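Long-range contacts in acyl-CoA dehydrogenase (Bacillus anthracis, PDB 3OWA), which binds FAD and probably catalyses the alpha,beta-dehydrogenation of acyl-CoA thioesters: residues V195-A200 with A209-K214; S222-K227 with S234-I239. All coordinates share one frame; numbering follows the deposited sequence.

Contact 1. Residues V195-A200 with A209-K214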
# COMPACT_ATOMS: atom_id res chain seq x y z
N VAL A 195 5.63 -34.74 -5.90
CA VAL A 195 4.68 -35.20 -4.90
C VAL A 195 3.74 -34.07 -4.55
O VAL A 195 4.21 -32.93 -4.27
CB VAL A 195 5.43 -35.66 -3.64
CG1 VAL A 195 4.42 -36.00 -2.51
CG2 VAL A 195 6.30 -36.87 -3.93
N PHE A 196 2.44 -34.35 -4.53
CA PHE A 196 1.43 -33.31 -4.16
C PHE A 196 0.56 -33.83 -3.00
O PHE A 196 0.03 -34.93 -3.07
CB PHE A 196 0.42 -33.01 -5.33
CG PHE A 196 1.07 -32.41 -6.55
CD1 PHE A 196 1.80 -33.21 -7.44
CD2 PHE A 196 0.97 -31.03 -6.81
CE1 PHE A 196 2.42 -32.68 -8.56
CE2 PHE A 196 1.59 -30.47 -7.93
CZ PHE A 196 2.31 -31.30 -8.83
N ILE A 197 0.42 -33.02 -1.96
CA ILE A 197 -0.50 -33.33 -0.87
C ILE A 197 -1.83 -32.78 -1.32
O ILE A 197 -2.00 -31.59 -1.39
CB ILE A 197 -0.10 -32.62 0.44
CG1 ILE A 197 1.38 -32.96 0.80
CG2 ILE A 197 -1.12 -33.00 1.61
CD1 ILE A 197 1.72 -34.45 0.97
N VAL A 198 -2.75 -33.65 -1.70
CA VAL A 198 -4.01 -33.23 -2.30
C VAL A 198 -5.20 -33.49 -1.36
O VAL A 198 -5.33 -34.56 -0.79
CB VAL A 198 -4.27 -34.04 -3.58
CG1 VAL A 198 -5.62 -33.68 -4.19
CG2 VAL A 198 -3.08 -33.87 -4.60
N TYR A 199 -6.12 -32.54 -1.23
CA TYR A 199 -7.30 -32.75 -0.40
C TYR A 199 -8.47 -33.00 -1.29
O TYR A 199 -8.63 -32.30 -2.31
CB TYR A 199 -7.57 -31.48 0.39
CG TYR A 199 -6.61 -31.24 1.51
CD1 TYR A 199 -6.89 -31.68 2.81
CD2 TYR A 199 -5.42 -30.53 1.29
CE1 TYR A 199 -6.01 -31.43 3.87
CE2 TYR A 199 -4.54 -30.28 2.35
CZ TYR A 199 -4.83 -30.72 3.62
OH TYR A 199 -3.93 -30.41 4.65
N ALA A 200 -9.31 -33.99 -0.94
CA ALA A 200 -10.46 -34.38 -1.76
C ALA A 200 -11.50 -34.98 -0.83
O ALA A 200 -11.16 -35.40 0.27
CB ALA A 200 -10.06 -35.42 -2.81
N ALA A 209 -6.95 -36.07 3.11
CA ALA A 209 -5.71 -35.72 2.42
C ALA A 209 -5.09 -36.95 1.80
O ALA A 209 -5.24 -38.05 2.34
CB ALA A 209 -4.74 -35.03 3.38
N PHE A 210 -4.37 -36.76 0.68
CA PHE A 210 -3.76 -37.88 -0.08
C PHE A 210 -2.38 -37.48 -0.54
O PHE A 210 -2.16 -36.32 -0.93
CB PHE A 210 -4.57 -38.19 -1.34
CG PHE A 210 -5.98 -38.66 -1.08
CD1 PHE A 210 -6.26 -40.02 -1.00
CD2 PHE A 210 -7.01 -37.76 -0.92
CE1 PHE A 210 -7.57 -40.48 -0.77
CE2 PHE A 210 -8.33 -38.20 -0.69
CZ PHE A 210 -8.60 -39.58 -0.60
N ILE A 211 -1.45 -38.43 -0.51
CA ILE A 211 -0.15 -38.21 -1.15
C ILE A 211 -0.28 -38.66 -2.60
O ILE A 211 -0.62 -39.83 -2.90
CB ILE A 211 0.96 -38.98 -0.44
CG1 ILE A 211 1.00 -38.61 1.05
CG2 ILE A 211 2.30 -38.84 -1.20
CD1 ILE A 211 1.72 -39.66 1.95
N VAL A 212 -0.10 -37.72 -3.51
CA VAL A 212 -0.35 -38.00 -4.91
C VAL A 212 0.95 -37.72 -5.66
O VAL A 212 1.43 -36.59 -5.65
CB VAL A 212 -1.46 -37.09 -5.47
CG1 VAL A 212 -1.66 -37.36 -6.98
CG2 VAL A 212 -2.76 -37.28 -4.67
N GLU A 213 1.49 -38.74 -6.30
CA GLU A 213 2.66 -38.57 -7.15
C GLU A 213 2.28 -38.02 -8.53
O GLU A 213 1.26 -38.43 -9.13
CB GLU A 213 3.41 -39.90 -7.27
CG GLU A 213 3.98 -40.34 -5.92
CD GLU A 213 4.80 -41.63 -6.01
OE1 GLU A 213 4.96 -42.32 -4.97
OE2 GLU A 213 5.29 -41.97 -7.10
N LYS A 214 3.12 -37.12 -9.04
CA LYS A 214 2.95 -36.56 -10.38
C LYS A 214 2.80 -37.64 -11.45
O LYS A 214 1.97 -37.52 -12.36
CB LYS A 214 4.13 -35.62 -10.72
CG LYS A 214 4.00 -34.88 -12.05
CD LYS A 214 2.65 -34.16 -12.21
CE LYS A 214 2.75 -33.01 -13.22
NZ LYS A 214 2.87 -33.39 -14.68

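Contact 2. Residues S222-K227 with S234-I239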
# COMPACT_ATOMS: atom_id res chain seq x y z
N SER A 222 -2.10 -27.45 -15.79
CA SER A 222 -2.41 -26.40 -16.77
C SER A 222 -1.12 -25.65 -17.09
O SER A 222 -0.09 -25.87 -16.47
CB SER A 222 -3.40 -25.42 -16.14
OG SER A 222 -2.70 -24.64 -15.16
N PRO A 223 -1.18 -24.72 -18.06
CA PRO A 223 -0.10 -23.79 -18.25
C PRO A 223 0.17 -22.92 -17.00
O PRO A 223 -0.71 -22.78 -16.12
CB PRO A 223 -0.63 -22.89 -19.40
CG PRO A 223 -1.62 -23.79 -20.15
CD PRO A 223 -2.29 -24.52 -19.03
N GLU A 224 1.39 -22.38 -16.89
CA GLU A 224 1.71 -21.38 -15.84
C GLU A 224 0.72 -20.22 -15.78
O GLU A 224 0.27 -19.74 -16.81
CB GLU A 224 3.08 -20.80 -16.05
CG GLU A 224 4.17 -21.81 -15.75
CD GLU A 224 4.33 -22.13 -14.24
OE1 GLU A 224 4.14 -21.20 -13.45
OE2 GLU A 224 4.69 -23.29 -13.85
N GLU A 225 0.40 -19.75 -14.58
CA GLU A 225 -0.32 -18.49 -14.43
C GLU A 225 0.57 -17.30 -14.74
O GLU A 225 1.82 -17.38 -14.57
CB GLU A 225 -0.78 -18.33 -12.96
CG GLU A 225 -1.71 -19.40 -12.52
CD GLU A 225 -3.09 -19.20 -13.06
OE1 GLU A 225 -3.99 -19.94 -12.61
OE2 GLU A 225 -3.32 -18.30 -13.89
N LYS A 226 -0.05 -16.22 -15.21
CA LYS A 226 0.63 -14.92 -15.38
C LYS A 226 0.37 -14.08 -14.15
O LYS A 226 -0.76 -13.79 -13.83
CB LYS A 226 0.14 -14.24 -16.68
CG LYS A 226 0.44 -15.04 -17.91
CD LYS A 226 -0.15 -14.41 -19.15
CE LYS A 226 0.13 -15.27 -20.39
NZ LYS A 226 -0.91 -16.34 -20.57
N LYS A 227 1.41 -13.75 -13.39
CA LYS A 227 1.19 -13.22 -12.06
C LYS A 227 1.77 -11.83 -11.93
O LYS A 227 2.77 -11.50 -12.59
CB LYS A 227 1.92 -14.10 -10.97
CG LYS A 227 1.45 -15.58 -11.04
CD LYS A 227 1.80 -16.43 -9.78
CE LYS A 227 3.31 -16.59 -9.45
NZ LYS A 227 4.14 -17.01 -10.63
N SER A 234 6.70 -21.31 -9.68
CA SER A 234 5.80 -22.01 -10.59
C SER A 234 4.39 -22.06 -10.00
O SER A 234 4.26 -22.35 -8.80
CB SER A 234 6.29 -23.45 -10.82
OG SER A 234 5.19 -24.19 -11.44
N THR A 235 3.34 -21.77 -10.78
CA THR A 235 2.01 -21.72 -10.24
C THR A 235 1.06 -22.23 -11.30
O THR A 235 0.95 -21.61 -12.35
CB THR A 235 1.62 -20.23 -9.83
OG1 THR A 235 2.63 -19.67 -8.94
CG2 THR A 235 0.31 -20.19 -9.05
N ARG A 236 0.46 -23.41 -11.12
CA ARG A 236 -0.42 -23.99 -12.13
C ARG A 236 -1.61 -24.64 -11.49
O ARG A 236 -1.63 -24.86 -10.29
CB ARG A 236 0.29 -25.11 -12.93
CG ARG A 236 1.63 -24.73 -13.58
CD ARG A 236 2.15 -25.90 -14.39
NE ARG A 236 3.40 -25.53 -15.06
CZ ARG A 236 3.99 -26.30 -15.97
NH1 ARG A 236 3.41 -27.45 -16.36
NH2 ARG A 236 5.13 -25.88 -16.51
N THR A 237 -2.59 -25.02 -12.30
CA THR A 237 -3.69 -25.80 -11.77
C THR A 237 -3.27 -27.28 -11.87
O THR A 237 -2.72 -27.69 -12.89
CB THR A 237 -4.96 -25.51 -12.65
OG1 THR A 237 -5.40 -24.19 -12.34
CG2 THR A 237 -6.10 -26.51 -12.37
N LEU A 238 -3.54 -28.05 -10.83
CA LEU A 238 -3.37 -29.51 -10.87
C LEU A 238 -4.64 -30.17 -11.35
O LEU A 238 -5.71 -30.00 -10.73
CB LEU A 238 -3.02 -30.01 -9.48
CG LEU A 238 -2.77 -31.52 -9.34
CD1 LEU A 238 -1.53 -31.97 -10.12
CD2 LEU A 238 -2.60 -31.82 -7.84
N ILE A 239 -4.56 -30.93 -12.44
CA ILE A 239 -5.80 -31.49 -13.05
C ILE A 239 -5.86 -33.00 -12.75
O ILE A 239 -4.90 -33.74 -13.04
CB ILE A 239 -5.79 -31.25 -14.57
CG1 ILE A 239 -5.54 -29.74 -14.89
CG2 ILE A 239 -7.02 -31.87 -15.26
CD1 ILE A 239 -5.26 -29.49 -16.41
O HOH W 1 -3.81 -22.19 -11.25

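Contact 1. Residues V195-A200 with A209-K214
F196 and V212 face each other as a hydrogen-bonded antiparallel pair, and V198 with F210 forms the next one; together they give the four backbone bonds that hold this beta hairpin together. F196 N reaches V212 O at 2.7 Å, and V198 N reaches F210 O at 2.8 Å. F210 N to V198 O is the most bent of the four, at 135°. In the non-hydrogen-bonded pair between them, the CA of I197 lies 3.4 Å from F210 O in a CA-H...O contact; in the next pair along, Y199 with A209, the CA of A209 approaches V198 O in the same way.

The apolar contacts divide between the two faces. On the face carrying F196, V198, F210 and V212, the CG2 methyls of V198 and V212 are pressed to 3.4 Å, tighter than usual for two carbons. Both CG2 atoms stand anti to their own carbonyl carbon, which turns them toward each other along the diagonal. On the other face, V195 CG1 meets I211 CG2 at 3.8 Å, and A209 CB sits over the Y199 ring in a CH-pi contact, 4.2 Å from its centroid.

Y199 OH is hydrogen-bonded to Y151. The hairpin belongs to the beta-rich middle domain of the acyl-CoA dehydrogenase fold: strands 149-152 and 250-251 flank it, while helix 257-293 packs on Y199 and A209, and helix 132-144 on V195 and I211.

Contact 2. Residues S222-K227 with S234-I239
E224 reaches across to three consecutive residues, S234, T235 and R236, with its carboxylate. Its OE1 accepts the backbone N-H of T235 on the syn side. OE2 is gripped twice: S234 OG donates at 2.6 Å to its syn lone pair, while R236 NE completes a salt bridge at 2.9 Å. E224 OE2 lies close to the guanidinium plane of R236, at its edge, but NE comes from above the carboxylate plane, and the two flat groups are turned 72° against each other. A bend at chi2 (-71°) folds the E224 chain back toward the strand. With three donors on two oxygens, the carboxylate is probably held as an anion.

Backbone bonds tie the loop to the strand at two further points. S222 N donates to T237 O, and E225 N to T235 O at 3.0 Å. S222 OG, at chi1 72° between its backbone N and carbonyl carbon, takes the T237 N-H at 2.9 Å and itself donates to P223 O. A water links E225 and T237, 2.6 Å from E225 OE1 and 2.8 Å from T237 OG1.

K227 runs its CD and CE across T235, CE coming to 3.2 Å from T235 OG1; its NZ is hydrogen-bonded to S233 O. Both K227 and T235 line the FAD pocket. Strand 177-188 lies beside 235-239, with W186 against E225 and T235, and F64 of helix 64-76 covers E224 and S234. M389 of the second subunit packs on E225 and K227.

From the N terminus, the chain meets contact 1 first: strand 195-202 turns back into strand 206-213, and the contact closes that short hairpin. Strand 219-221 follows, and the loop leaving it opens contact 2, which is closed when strand 235-240 returns past residues 222-227. The two closures are therefore in series, neither nested nor crossed, and both belong to the beta-rich middle domain of the acyl-CoA dehydrogenase fold. Their centres are about 17 Å apart, yet they touch: L238 CD2 packs on F196 CD2 at 3.8 Å and on V198 CG2. The hairpin is thus joined to strand 235-240, whose T235 end reaches the flavin cofactor.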